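Long-range contacts in putative phosphosugar isomerase (Clostridium difficile, PDB 3G68), which probably isomerises or binds phosphorylated sugars, as a double-SIS-domain protein related to the isomerase part of glucosamine-6-phosphate synthase: residues Lys204-Lys209 / Thr327-Asp332; Leu228-Thr233 / Gln319-Glu324; Leu59-Val64 / Lys165-Ser170. One frame throughout, in Å; residues are numbered along the deposited sequence.

Contact 1 (Lys204-Lys209 / Thr327-Asp332); sequences KLVNSK and TLRGVD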
ATOM      1  N   LYS B 204       1.174   6.762 -56.278  1.00  8.44           N
ATOM      2  CA  LYS B 204       2.385   7.408 -56.825  1.00  8.93           C
ATOM      3  C   LYS B 204       3.600   6.479 -56.769  1.00  8.69           C
ATOM      4  O   LYS B 204       4.404   6.443 -57.719  1.00  8.66           O
ATOM      5  CB  LYS B 204       2.693   8.733 -56.126  1.00  7.47           C
ATOM      6  CG  LYS B 204       1.760   9.874 -56.497  1.00 11.87           C
ATOM      7  CD  LYS B 204       2.261  11.176 -55.914  1.00 13.66           C
ATOM      8  CE  LYS B 204       1.499  12.372 -56.506  1.00 19.35           C
ATOM      9  NZ  LYS B 204       0.104  12.285 -56.103  1.00 29.99           N
ATOM     10  N   LEU B 205       3.777   5.719 -55.678  1.00  7.86           N
ATOM     11  CA  LEU B 205       4.940   4.834 -55.587  1.00  5.81           C
ATOM     12  C   LEU B 205       4.929   3.699 -56.625  1.00  8.16           C
ATOM     13  O   LEU B 205       5.960   3.407 -57.216  1.00  7.30           O
ATOM     14  CB  LEU B 205       5.141   4.284 -54.168  1.00  5.93           C
ATOM     15  CG  LEU B 205       5.404   5.352 -53.097  1.00  8.67           C
ATOM     16  CD1 LEU B 205       5.375   4.761 -51.684  1.00  6.76           C
ATOM     17  CD2 LEU B 205       6.713   6.106 -53.312  1.00  8.99           C
ATOM     18  N   VAL B 206       3.771   3.062 -56.822  1.00  6.38           N
ATOM     19  CA  VAL B 206       3.581   2.004 -57.829  1.00  7.13           C
ATOM     20  C   VAL B 206       3.858   2.543 -59.226  1.00  7.10           C
ATOM     21  O   VAL B 206       4.411   1.828 -60.047  1.00  8.27           O
ATOM     22  CB  VAL B 206       2.150   1.345 -57.720  1.00  6.78           C
ATOM     23  CG1 VAL B 206       1.757   0.516 -58.939  1.00  7.88           C
ATOM     24  CG2 VAL B 206       2.056   0.508 -56.457  1.00  6.90           C
ATOM     25  N   ASN B 207       3.500   3.799 -59.481  1.00  5.83           N
ATOM     26  CA  ASN B 207       3.705   4.421 -60.791  1.00  7.99           C
ATOM     27  C   ASN B 207       5.100   4.988 -61.056  1.00  8.20           C
ATOM     28  O   ASN B 207       5.308   5.533 -62.134  1.00  9.76           O
ATOM     29  CB  ASN B 207       2.707   5.575 -60.991  1.00  8.57           C
ATOM     30  CG  ASN B 207       1.294   5.096 -61.172  1.00 12.07           C
ATOM     31  OD1 ASN B 207       1.073   3.946 -61.544  1.00 10.20           O
ATOM     32  ND2 ASN B 207       0.313   5.992 -60.935  1.00 11.73           N
ATOM     33  N   SER B 208       6.013   4.871 -60.100  1.00  8.62           N
ATOM     34  CA  SER B 208       7.395   5.397 -60.211  1.00  9.73           C
ATOM     35  C   SER B 208       8.029   5.020 -61.555  1.00  8.99           C
ATOM     36  O   SER B 208       7.994   3.871 -61.966  1.00  8.74           O
ATOM     37  CB  SER B 208       8.307   4.889 -59.096  1.00  9.84           C
ATOM     38  OG  SER B 208       7.837   5.160 -57.791  1.00  8.00           O
ATOM     39  N   LYS B 209       8.539   6.032 -62.240  1.00  8.67           N
ATOM     40  CA  LYS B 209       9.197   5.909 -63.537  1.00  8.10           C
ATOM     41  C   LYS B 209      10.718   6.105 -63.398  1.00  8.15           C
ATOM     42  O   LYS B 209      11.460   5.416 -64.062  1.00  5.43           O
ATOM     43  CB  LYS B 209       8.648   6.947 -64.501  1.00 10.88           C
ATOM     44  CG  LYS B 209       7.186   6.683 -64.914  1.00 14.40           C
ATOM     45  CD  LYS B 209       6.629   7.780 -65.766  1.00 20.79           C
ATOM     46  CE  LYS B 209       5.179   7.481 -66.169  1.00 28.37           C
ATOM     47  NZ  LYS B 209       4.314   7.172 -64.979  1.00 34.56           N
ATOM     48  N   THR B 327       6.389  -5.757 -55.307  1.00 14.41           N
ATOM     49  CA  THR B 327       5.380  -6.832 -55.360  1.00 16.64           C
ATOM     50  C   THR B 327       4.120  -6.376 -56.117  1.00 18.72           C
ATOM     51  O   THR B 327       3.377  -7.210 -56.624  1.00 18.93           O
ATOM     52  CB  THR B 327       5.008  -7.373 -53.941  1.00 17.67           C
ATOM     53  OG1 THR B 327       4.307  -6.360 -53.206  1.00 21.58           O
ATOM     54  CG2 THR B 327       6.249  -7.738 -53.174  1.00 12.71           C
ATOM     55  N   LEU B 328       3.871  -5.059 -56.184  1.00 18.64           N
ATOM     56  CA  LEU B 328       2.752  -4.513 -56.964  1.00 19.36           C
ATOM     57  C   LEU B 328       3.151  -4.157 -58.407  1.00 19.67           C
ATOM     58  O   LEU B 328       2.323  -3.654 -59.155  1.00 21.90           O
ATOM     59  CB  LEU B 328       2.195  -3.276 -56.256  1.00 19.86           C
ATOM     60  CG  LEU B 328       1.870  -3.362 -54.767  1.00 22.30           C
ATOM     61  CD1 LEU B 328       1.313  -2.031 -54.298  1.00 24.35           C
ATOM     62  CD2 LEU B 328       0.889  -4.483 -54.482  1.00 28.52           C
ATOM     63  N   ARG B 329       4.389  -4.455 -58.805  1.00 18.47           N
ATOM     64  CA  ARG B 329       4.957  -4.154 -60.115  1.00 18.60           C
ATOM     65  C   ARG B 329       5.590  -5.393 -60.756  1.00 20.28           C
ATOM     66  O   ARG B 329       6.535  -5.292 -61.543  1.00 20.97           O
ATOM     67  CB  ARG B 329       6.033  -3.042 -59.989  1.00 18.00           C
ATOM     68  CG  ARG B 329       5.539  -1.718 -59.464  1.00 13.13           C
ATOM     69  CD  ARG B 329       6.682  -0.887 -58.843  1.00 15.91           C
ATOM     70  NE  ARG B 329       7.847  -0.653 -59.723  1.00 10.62           N
ATOM     71  CZ  ARG B 329       8.011   0.397 -60.526  1.00 12.46           C
ATOM     72  NH1 ARG B 329       7.113   1.356 -60.599  1.00 11.90           N
ATOM     73  NH2 ARG B 329       9.121   0.509 -61.256  1.00 16.65           N
ATOM     74  N   GLY B 330       5.078  -6.567 -60.412  1.00 21.41           N
ATOM     75  CA  GLY B 330       5.527  -7.837 -61.002  1.00 23.74           C
ATOM     76  C   GLY B 330       6.905  -8.367 -60.648  1.00 23.71           C
ATOM     77  O   GLY B 330       7.467  -9.148 -61.415  1.00 24.71           O
ATOM     78  N   VAL B 331       7.440  -7.961 -59.495  1.00 21.62           N
ATOM     79  CA  VAL B 331       8.766  -8.366 -59.091  1.00 19.27           C
ATOM     80  C   VAL B 331       8.752  -8.899 -57.675  1.00 19.77           C
ATOM     81  O   VAL B 331       8.055  -8.384 -56.792  1.00 18.34           O
ATOM     82  CB  VAL B 331       9.728  -7.184 -59.130  1.00 18.44           C
ATOM     83  CG1 VAL B 331      11.129  -7.542 -58.591  1.00 15.74           C
ATOM     84  CG2 VAL B 331       9.821  -6.616 -60.570  1.00 23.00           C
ATOM     85  N   ASP B 332       9.527  -9.963 -57.486  1.00 18.94           N
ATOM     86  CA  ASP B 332       9.821 -10.490 -56.186  1.00 18.39           C
ATOM     87  C   ASP B 332      11.141  -9.784 -55.948  1.00 14.23           C
ATOM     88  O   ASP B 332      12.157 -10.138 -56.574  1.00 13.22           O
ATOM     89  CB  ASP B 332       9.998 -12.013 -56.207  1.00 18.44           C
ATOM     90  CG  ASP B 332      10.479 -12.561 -54.873  1.00 25.15           C
ATOM     91  OD1 ASP B 332      10.928 -11.758 -54.023  1.00 20.76           O
ATOM     92  OD2 ASP B 332      10.432 -13.801 -54.690  1.00 22.44           O
TER
HETATM   93  O   HOH W   1       8.074   1.413 -64.042  1.00 29.04           O

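Contact 2 (Leu228-Thr233 / Gln319-Glu324); sequences LKLLET and QLICGE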
ATOM      1  N   LEU B 228      20.702   2.471 -54.645  1.00 10.20           N
ATOM      2  CA  LEU B 228      21.028   1.149 -55.243  1.00  9.71           C
ATOM      3  C   LEU B 228      19.926   0.121 -54.956  1.00 10.16           C
ATOM      4  O   LEU B 228      19.553  -0.629 -55.847  1.00  8.46           O
ATOM      5  CB  LEU B 228      22.371   0.601 -54.728  1.00 10.93           C
ATOM      6  CG  LEU B 228      22.823  -0.792 -55.162  1.00 11.99           C
ATOM      7  CD1 LEU B 228      22.930  -0.890 -56.724  1.00  8.26           C
ATOM      8  CD2 LEU B 228      24.164  -1.220 -54.454  1.00 10.12           C
ATOM      9  N   LYS B 229      19.403   0.084 -53.731  1.00 10.61           N
ATOM     10  CA  LYS B 229      18.375  -0.933 -53.403  1.00 10.75           C
ATOM     11  C   LYS B 229      17.067  -0.678 -54.152  1.00  9.10           C
ATOM     12  O   LYS B 229      16.433  -1.624 -54.621  1.00  9.25           O
ATOM     13  CB  LYS B 229      18.160  -1.074 -51.893  1.00 12.03           C
ATOM     14  CG  LYS B 229      19.361  -1.737 -51.186  1.00 14.59           C
ATOM     15  CD  LYS B 229      19.481  -3.221 -51.540  1.00 18.61           C
ATOM     16  CE  LYS B 229      20.915  -3.730 -51.575  1.00 18.90           C
ATOM     17  NZ  LYS B 229      21.533  -3.813 -50.270  1.00 17.75           N
ATOM     18  N   LEU B 230      16.701   0.586 -54.313  1.00  8.72           N
ATOM     19  CA  LEU B 230      15.519   0.923 -55.140  1.00 10.22           C
ATOM     20  C   LEU B 230      15.787   0.500 -56.598  1.00  8.74           C
ATOM     21  O   LEU B 230      14.906  -0.041 -57.264  1.00  9.70           O
ATOM     22  CB  LEU B 230      15.202   2.419 -55.095  1.00  9.57           C
ATOM     23  CG  LEU B 230      14.462   3.002 -53.874  1.00  8.60           C
ATOM     24  CD1 LEU B 230      14.461   4.539 -53.914  1.00  9.92           C
ATOM     25  CD2 LEU B 230      13.043   2.461 -53.809  1.00  7.17           C
ATOM     26  N   LEU B 231      16.973   0.801 -57.112  1.00  8.99           N
ATOM     27  CA  LEU B 231      17.320   0.415 -58.483  1.00  9.35           C
ATOM     28  C   LEU B 231      17.169  -1.083 -58.682  1.00 10.14           C
ATOM     29  O   LEU B 231      16.573  -1.534 -59.663  1.00 10.19           O
ATOM     30  CB  LEU B 231      18.763   0.799 -58.836  1.00  9.58           C
ATOM     31  CG  LEU B 231      19.272   0.501 -60.264  1.00  9.33           C
ATOM     32  CD1 LEU B 231      20.426   1.474 -60.609  1.00 12.08           C
ATOM     33  CD2 LEU B 231      19.705  -0.978 -60.475  1.00 12.38           C
ATOM     34  N   GLU B 232      17.718  -1.845 -57.753  1.00  9.68           N
ATOM     35  CA  GLU B 232      17.700  -3.320 -57.860  1.00 10.59           C
ATOM     36  C   GLU B 232      16.305  -3.924 -57.771  1.00 10.26           C
ATOM     37  O   GLU B 232      16.056  -4.971 -58.353  1.00 11.00           O
ATOM     38  CB  GLU B 232      18.576  -3.915 -56.764  1.00 12.19           C
ATOM     39  CG  GLU B 232      20.068  -3.627 -56.936  1.00 13.34           C
ATOM     40  CD  GLU B 232      20.935  -4.092 -55.745  1.00 15.43           C
ATOM     41  OE1 GLU B 232      20.421  -4.313 -54.626  1.00 19.56           O
ATOM     42  OE2 GLU B 232      22.160  -4.206 -55.946  1.00 21.07           O
ATOM     43  N   THR B 233      15.387  -3.253 -57.083  1.00 10.74           N
ATOM     44  CA  THR B 233      14.049  -3.810 -56.828  1.00 11.14           C
ATOM     45  C   THR B 233      12.939  -3.182 -57.668  1.00 11.19           C
ATOM     46  O   THR B 233      12.025  -3.875 -58.130  1.00 11.73           O
ATOM     47  CB  THR B 233      13.721  -3.707 -55.322  1.00  9.93           C
ATOM     48  OG1 THR B 233      13.770  -2.335 -54.878  1.00  8.39           O
ATOM     49  CG2 THR B 233      14.716  -4.541 -54.514  1.00 10.28           C
ATOM     50  N   GLN B 319      14.012   1.304 -47.725  1.00  8.04           N
ATOM     51  CA  GLN B 319      14.116  -0.160 -47.773  1.00  8.33           C
ATOM     52  C   GLN B 319      12.770  -0.815 -47.703  1.00  7.23           C
ATOM     53  O   GLN B 319      12.564  -1.852 -48.340  1.00  9.76           O
ATOM     54  CB  GLN B 319      14.991  -0.680 -46.634  1.00  9.66           C
ATOM     55  CG  GLN B 319      16.445  -0.304 -46.773  1.00  9.75           C
ATOM     56  CD  GLN B 319      17.168  -0.370 -45.461  1.00 13.19           C
ATOM     57  OE1 GLN B 319      16.583  -0.104 -44.396  1.00 12.38           O
ATOM     58  NE2 GLN B 319      18.455  -0.730 -45.509  1.00 10.03           N
ATOM     59  N   LEU B 320      11.827  -0.255 -46.939  1.00  7.80           N
ATOM     60  CA  LEU B 320      10.489  -0.839 -46.879  1.00  7.31           C
ATOM     61  C   LEU B 320       9.777  -0.719 -48.212  1.00  7.71           C
ATOM     62  O   LEU B 320       9.023  -1.635 -48.607  1.00  8.23           O
ATOM     63  CB  LEU B 320       9.643  -0.333 -45.702  1.00  5.95           C
ATOM     64  CG  LEU B 320       8.320  -1.045 -45.488  1.00  8.57           C
ATOM     65  CD1 LEU B 320       8.500  -2.590 -45.335  1.00  7.81           C
ATOM     66  CD2 LEU B 320       7.649  -0.479 -44.251  1.00  8.90           C
ATOM     67  N   ILE B 321      10.001   0.399 -48.917  1.00  8.41           N
ATOM     68  CA  ILE B 321       9.479   0.564 -50.267  1.00  7.18           C
ATOM     69  C   ILE B 321      10.006  -0.562 -51.147  1.00  8.70           C
ATOM     70  O   ILE B 321       9.238  -1.132 -51.903  1.00  8.52           O
ATOM     71  CB  ILE B 321       9.823   1.924 -50.903  1.00  7.39           C
ATOM     72  CG1 ILE B 321       8.966   3.027 -50.295  1.00  7.89           C
ATOM     73  CG2 ILE B 321       9.563   1.886 -52.434  1.00  7.00           C
ATOM     74  CD1 ILE B 321       9.398   4.478 -50.684  1.00  7.66           C
ATOM     75  N   CYS B 322      11.294  -0.897 -50.997  1.00  7.61           N
ATOM     76  CA  CYS B 322      11.907  -1.984 -51.774  1.00  8.68           C
ATOM     77  C   CYS B 322      11.249  -3.332 -51.530  1.00 10.98           C
ATOM     78  O   CYS B 322      11.164  -4.156 -52.439  1.00 14.66           O
ATOM     79  CB  CYS B 322      13.416  -2.075 -51.536  1.00  9.06           C
ATOM     80  SG  CYS B 322      14.347  -0.592 -52.018  1.00 10.31           S
ATOM     81  N   GLY B 323      10.809  -3.579 -50.298  1.00  9.43           N
ATOM     82  CA  GLY B 323      10.144  -4.819 -49.971  1.00 10.97           C
ATOM     83  C   GLY B 323       8.702  -4.859 -50.447  1.00 12.93           C
ATOM     84  O   GLY B 323       8.240  -5.909 -50.926  1.00 14.94           O
ATOM     85  N   GLU B 324       7.995  -3.732 -50.356  1.00  8.77           N
ATOM     86  CA  GLU B 324       6.547  -3.711 -50.628  1.00 12.13           C
ATOM     87  C   GLU B 324       6.018  -3.327 -52.017  1.00 12.60           C
ATOM     88  O   GLU B 324       5.051  -3.915 -52.523  1.00 12.78           O
ATOM     89  CB  GLU B 324       5.859  -2.774 -49.656  1.00  9.35           C
ATOM     90  CG  GLU B 324       5.942  -3.221 -48.209  1.00 10.80           C
ATOM     91  CD  GLU B 324       5.006  -2.387 -47.294  1.00 16.84           C
ATOM     92  OE1 GLU B 324       4.517  -1.332 -47.747  1.00 14.58           O
ATOM     93  OE2 GLU B 324       4.766  -2.781 -46.123  1.00 18.94           O
TER

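Contact 3 (Leu59-Val64 / Lys165-Ser170); sequences LLDIDV and KGIISS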
ATOM      1  N   LEU B  59      36.287   9.839 -34.610  1.00 21.29           N
ATOM      2  CA  LEU B  59      36.625   9.088 -33.386  1.00 21.88           C
ATOM      3  C   LEU B  59      38.115   8.808 -33.198  1.00 21.73           C
ATOM      4  O   LEU B  59      38.664   9.061 -32.127  1.00 23.64           O
ATOM      5  CB  LEU B  59      35.861   7.755 -33.369  1.00 21.42           C
ATOM      6  CG  LEU B  59      35.926   6.836 -32.147  1.00 21.14           C
ATOM      7  CD1 LEU B  59      35.482   7.556 -30.881  1.00 20.99           C
ATOM      8  CD2 LEU B  59      35.089   5.603 -32.383  1.00 21.50           C
ATOM      9  N   LEU B  60      38.763   8.294 -34.239  1.00 21.35           N
ATOM     10  CA  LEU B  60      40.154   7.869 -34.161  1.00 20.53           C
ATOM     11  C   LEU B  60      41.194   8.963 -34.481  1.00 21.90           C
ATOM     12  O   LEU B  60      40.843  10.071 -34.951  1.00 22.26           O
ATOM     13  CB  LEU B  60      40.356   6.660 -35.077  1.00 19.57           C
ATOM     14  CG  LEU B  60      39.450   5.460 -34.825  1.00 20.10           C
ATOM     15  CD1 LEU B  60      39.693   4.420 -35.864  1.00 16.46           C
ATOM     16  CD2 LEU B  60      39.722   4.916 -33.384  1.00 19.51           C
ATOM     17  N   ASP B  61      42.458   8.599 -34.217  1.00 21.06           N
ATOM     18  CA  ASP B  61      43.658   9.427 -34.442  1.00 21.81           C
ATOM     19  C   ASP B  61      44.524   8.988 -35.601  1.00 23.55           C
ATOM     20  O   ASP B  61      45.708   9.336 -35.663  1.00 26.95           O
ATOM     21  CB  ASP B  61      44.552   9.326 -33.205  1.00 22.03           C
ATOM     22  CG  ASP B  61      43.955   9.933 -32.031  1.00 19.98           C
ATOM     23  OD1 ASP B  61      43.022  10.746 -32.244  1.00 26.48           O
ATOM     24  OD2 ASP B  61      44.438   9.626 -30.916  1.00 17.18           O
ATOM     25  N   ILE B  62      43.972   8.198 -36.498  1.00 22.29           N
ATOM     26  CA  ILE B  62      44.699   7.689 -37.625  1.00 22.52           C
ATOM     27  C   ILE B  62      43.780   7.956 -38.804  1.00 23.29           C
ATOM     28  O   ILE B  62      42.557   8.033 -38.632  1.00 22.47           O
ATOM     29  CB  ILE B  62      45.033   6.160 -37.472  1.00 22.84           C
ATOM     30  CG1 ILE B  62      43.792   5.307 -37.187  1.00 25.33           C
ATOM     31  CG2 ILE B  62      46.041   5.926 -36.333  1.00 22.76           C
ATOM     32  CD1 ILE B  62      44.021   3.850 -37.420  1.00 23.86           C
ATOM     33  N   ASP B  63      44.341   8.112 -39.985  1.00 23.82           N
ATOM     34  CA  ASP B  63      43.510   8.287 -41.164  1.00 24.44           C
ATOM     35  C   ASP B  63      42.668   7.059 -41.393  1.00 22.24           C
ATOM     36  O   ASP B  63      43.160   5.932 -41.290  1.00 21.11           O
ATOM     37  CB  ASP B  63      44.348   8.506 -42.430  1.00 26.73           C
ATOM     38  CG  ASP B  63      44.854   9.921 -42.578  1.00 34.04           C
ATOM     39  OD1 ASP B  63      45.728  10.109 -43.447  1.00 43.99           O
ATOM     40  OD2 ASP B  63      44.390  10.838 -41.865  1.00 41.65           O
ATOM     41  N   VAL B  64      41.393   7.298 -41.689  1.00 21.66           N
ATOM     42  CA  VAL B  64      40.444   6.267 -42.034  1.00 20.58           C
ATOM     43  C   VAL B  64      39.931   6.699 -43.389  1.00 20.16           C
ATOM     44  O   VAL B  64      39.420   7.815 -43.546  1.00 18.78           O
ATOM     45  CB  VAL B  64      39.267   6.163 -41.063  1.00 20.27           C
ATOM     46  CG1 VAL B  64      38.399   4.970 -41.444  1.00 18.67           C
ATOM     47  CG2 VAL B  64      39.785   6.034 -39.641  1.00 18.51           C
ATOM     48  N   LYS B 165      43.236   2.283 -26.926  1.00 18.93           N
ATOM     49  CA  LYS B 165      44.335   3.236 -27.140  1.00 18.53           C
ATOM     50  C   LYS B 165      44.251   4.518 -26.282  1.00 16.95           C
ATOM     51  O   LYS B 165      45.163   5.344 -26.299  1.00 17.58           O
ATOM     52  CB  LYS B 165      44.484   3.552 -28.643  1.00 19.13           C
ATOM     53  CG  LYS B 165      44.653   2.292 -29.579  1.00 20.11           C
ATOM     54  CD  LYS B 165      45.681   1.238 -29.098  1.00 21.29           C
ATOM     55  CE  LYS B 165      46.007   0.233 -30.226  1.00 25.37           C
ATOM     56  NZ  LYS B 165      46.970  -0.886 -29.833  1.00 22.21           N
ATOM     57  N   GLY B 166      43.171   4.679 -25.535  1.00 17.08           N
ATOM     58  CA  GLY B 166      43.007   5.807 -24.627  1.00 16.47           C
ATOM     59  C   GLY B 166      42.357   7.073 -25.146  1.00 16.77           C
ATOM     60  O   GLY B 166      42.328   8.074 -24.434  1.00 16.33           O
ATOM     61  N   ILE B 167      41.803   7.044 -26.357  1.00 16.74           N
ATOM     62  CA  ILE B 167      41.143   8.235 -26.924  1.00 16.76           C
ATOM     63  C   ILE B 167      39.860   8.551 -26.149  1.00 17.54           C
ATOM     64  O   ILE B 167      39.495   9.728 -25.976  1.00 16.86           O
ATOM     65  CB  ILE B 167      40.789   8.054 -28.427  1.00 16.89           C
ATOM     66  CG1 ILE B 167      42.040   7.757 -29.258  1.00 19.58           C
ATOM     67  CG2 ILE B 167      40.107   9.314 -28.981  1.00 17.08           C
ATOM     68  CD1 ILE B 167      41.721   7.418 -30.722  1.00 16.59           C
ATOM     69  N   ILE B 168      39.178   7.487 -25.707  1.00 17.50           N
ATOM     70  CA  ILE B 168      37.959   7.603 -24.927  1.00 16.97           C
ATOM     71  C   ILE B 168      38.086   6.780 -23.660  1.00 16.63           C
ATOM     72  O   ILE B 168      38.774   5.763 -23.637  1.00 17.47           O
ATOM     73  CB  ILE B 168      36.692   7.196 -25.736  1.00 17.56           C
ATOM     74  CG1 ILE B 168      36.680   5.701 -26.100  1.00 18.25           C
ATOM     75  CG2 ILE B 168      36.584   8.032 -27.023  1.00 16.48           C
ATOM     76  CD1 ILE B 168      35.430   5.275 -26.892  1.00 17.88           C
ATOM     77  N   SER B 169      37.397   7.214 -22.614  1.00 16.60           N
ATOM     78  CA  SER B 169      37.357   6.494 -21.346  1.00 16.87           C
ATOM     79  C   SER B 169      36.410   5.307 -21.452  1.00 17.19           C
ATOM     80  O   SER B 169      35.656   5.169 -22.425  1.00 15.57           O
ATOM     81  CB  SER B 169      36.833   7.385 -20.220  1.00 17.06           C
ATOM     82  OG  SER B 169      35.475   7.733 -20.428  1.00 16.88           O
ATOM     83  N   SER B 170      36.425   4.475 -20.428  1.00 17.60           N
ATOM     84  CA  SER B 170      35.497   3.347 -20.383  1.00 19.06           C
ATOM     85  C   SER B 170      34.061   3.841 -20.291  1.00 18.54           C
ATOM     86  O   SER B 170      33.192   3.234 -20.919  1.00 19.17           O
ATOM     87  CB  SER B 170      35.809   2.375 -19.237  1.00 20.11           C
ATOM     88  OG  SER B 170      37.048   1.747 -19.517  1.00 31.28           O
TER

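Contact 1 (Lys204-Lys209 / Thr327-Asp332)
Arg-329 reaches from the loop after helix 316-324 to the C-terminal end of the short helix 202-206, just before the first strand of the second parallel sheet in this double-SIS protein. One nitrogen, Arg-329 NH1, donates to two carbonyls: Val-206 O at 2.8 Å and Ser-208 O at 3.0 Å. Both oxygens sit at the edge of the guanidinium, close to its plane. The bond to Ser-208 O is the straighter one (161° at the hydrogen) and arrives in the carbonyl plane on a lone pair. At Val-206 O the N-H comes from well above the carbonyl plane, with 142° at the hydrogen. The positive group thus sits where a helix end would be expected to be slightly negative. A bend at chi3 (55°) turns the arginine chain near its middle, while the other terminal nitrogen, NH2, bonds Met-234 O and, weakly, a water that also donates to Ser-208 O.

Beside these two bonds, Val-206 CG2 meets CD1 of Leu-328 at 3.4 Å, tight for two carbons, and the two side chains cross at about a right angle. Behind the first shell, the turn carrying Ser-208 is pinned back onto Leu-205 O, which accepts Ser-208 N at 3.2 Å and, from the same face of its plane, Ser-208 OG at 2.6 Å.

Contact 2 (Leu228-Thr233 / Gln319-Glu324)
Leu-230 and Cys-322 bring their CA atoms to 5.7 Å where helix segments 228-233 and 319-324 run side by side in the same direction, their axes 9.2 Å apart and only 8° from parallel. Cys-322 lies at the centre of this buried interface and loses the most surface to it. Its SG, anti to its own carbonyl carbon (chi1 -61°), presses against the peptide joining Lys-229 to Leu-230, 3.5 Å from Lys-229 C and equally close to Leu-230 N. Lys-229 CB and Leu-230 CD2 flank the sulphur at 3.8 Å.

One turn further on, Thr-233 puts OG1 3.4 Å from Cys-322 CB and about as near to SG. With chi1 at 59°, OG1 lies between the threonine's backbone N and carbonyl carbon and donates to Lys-229 O at 2.8 Å, back along its own helix. That bond uses the hydroxyl's proton and sets the direction of its O-H, leaving its contact with cysteine to packing. On the other flank Leu-230 CD2 extends to Ile-321 CG2 at 3.8 Å, the two branched chains crossing obliquely.

The aliphatic start of Lys-229 belongs to the interface, but its NZ leads away to a salt bridge with Glu-225 and hydrogen bonds to Lys-143 O and Thr-44 OG1. In the second half of the double-SIS fold, helix 220-234 links strands 210-215 and 238-242 of the parallel sheet, and helix 316-324, from late in the chain, packs alongside it. Helix 187-200 covers helix 316-324 through Trp-197 on Ile-321 and Tyr-191 on Leu-320.

Contact 3 (Leu59-Val64 / Lys165-Ser170)
Asp-61 OD2 is met by two carbons of Ile-167, CG1 and CD1, each at 3.5 Å, in a tip-to-tip approach that sets the carboxylate against hydrocarbon; no hydrogen bond joins the two segments. The isoleucine chain runs out extended at chi2 (174°), which carries CD1 beyond CG1 to the aspartate and also to Leu-60, whose CA it approaches to 3.8 Å. Leu-60 CD2 adds a looser contact with the same methyl, the two side chains crossing at about a right angle.

The other branch of Ile-167 serves a different neighbour: CG2 packs on the backbone oxygen Leu-59 O at 3.5 Å. Next along the chain, Ile-168 offers its own CG2 to Leu-59 CD1 at 4.0 Å, again with the chains roughly perpendicular. With chi1 at 66°, CG2 of Ile-168 stands anti to the carbonyl carbon, where it meets that leucine methyl.

Both segments are helix-to-next-element connections. Helix 145-165 closes in a Schellman motif at Gly-166, whose positive phi turns the chain out of the helix, and Ile-167 and Ile-168 follow directly with both CB atoms directed at segment 59-64; Ser-169 then N-caps helix 170-184 through OG to Lys-172 N.

On the facing side, helix 43-59 gives way at Leu-60 to the connection into strand 63-67, and the contact is at the surface, beside the edge of the first parallel sheet. Helix 145-165 packs against both segments, with Leu-159 touching both Leu-59 and Ile-168 and Ile-161 touching Leu-60, while Ile-37 of strand 36-40 packs on Leu-60 and Ile-62.

In the fold
Along the chain contact 3 comes first and closes before the other two begin; contact 2 then falls entirely within the span that contact 1 brackets. Contacts 1 and 2 are neighbours, with centres 10 Å apart, and they touch through Val-331 CG1 on Thr-233 O and Leu-205 CD2 on Ile-321 CD1. Together they join helix 316-324 and the loop after it to helices 202-206 and 220-234, which precede and follow strand 210-215 of the second parallel sheet. Contact 3 lies on the opposite side of the chain's centre, its centre 45 Å from contact 1 and 36 Å from contact 2, and belongs to the first sheet's half of the double-SIS chain.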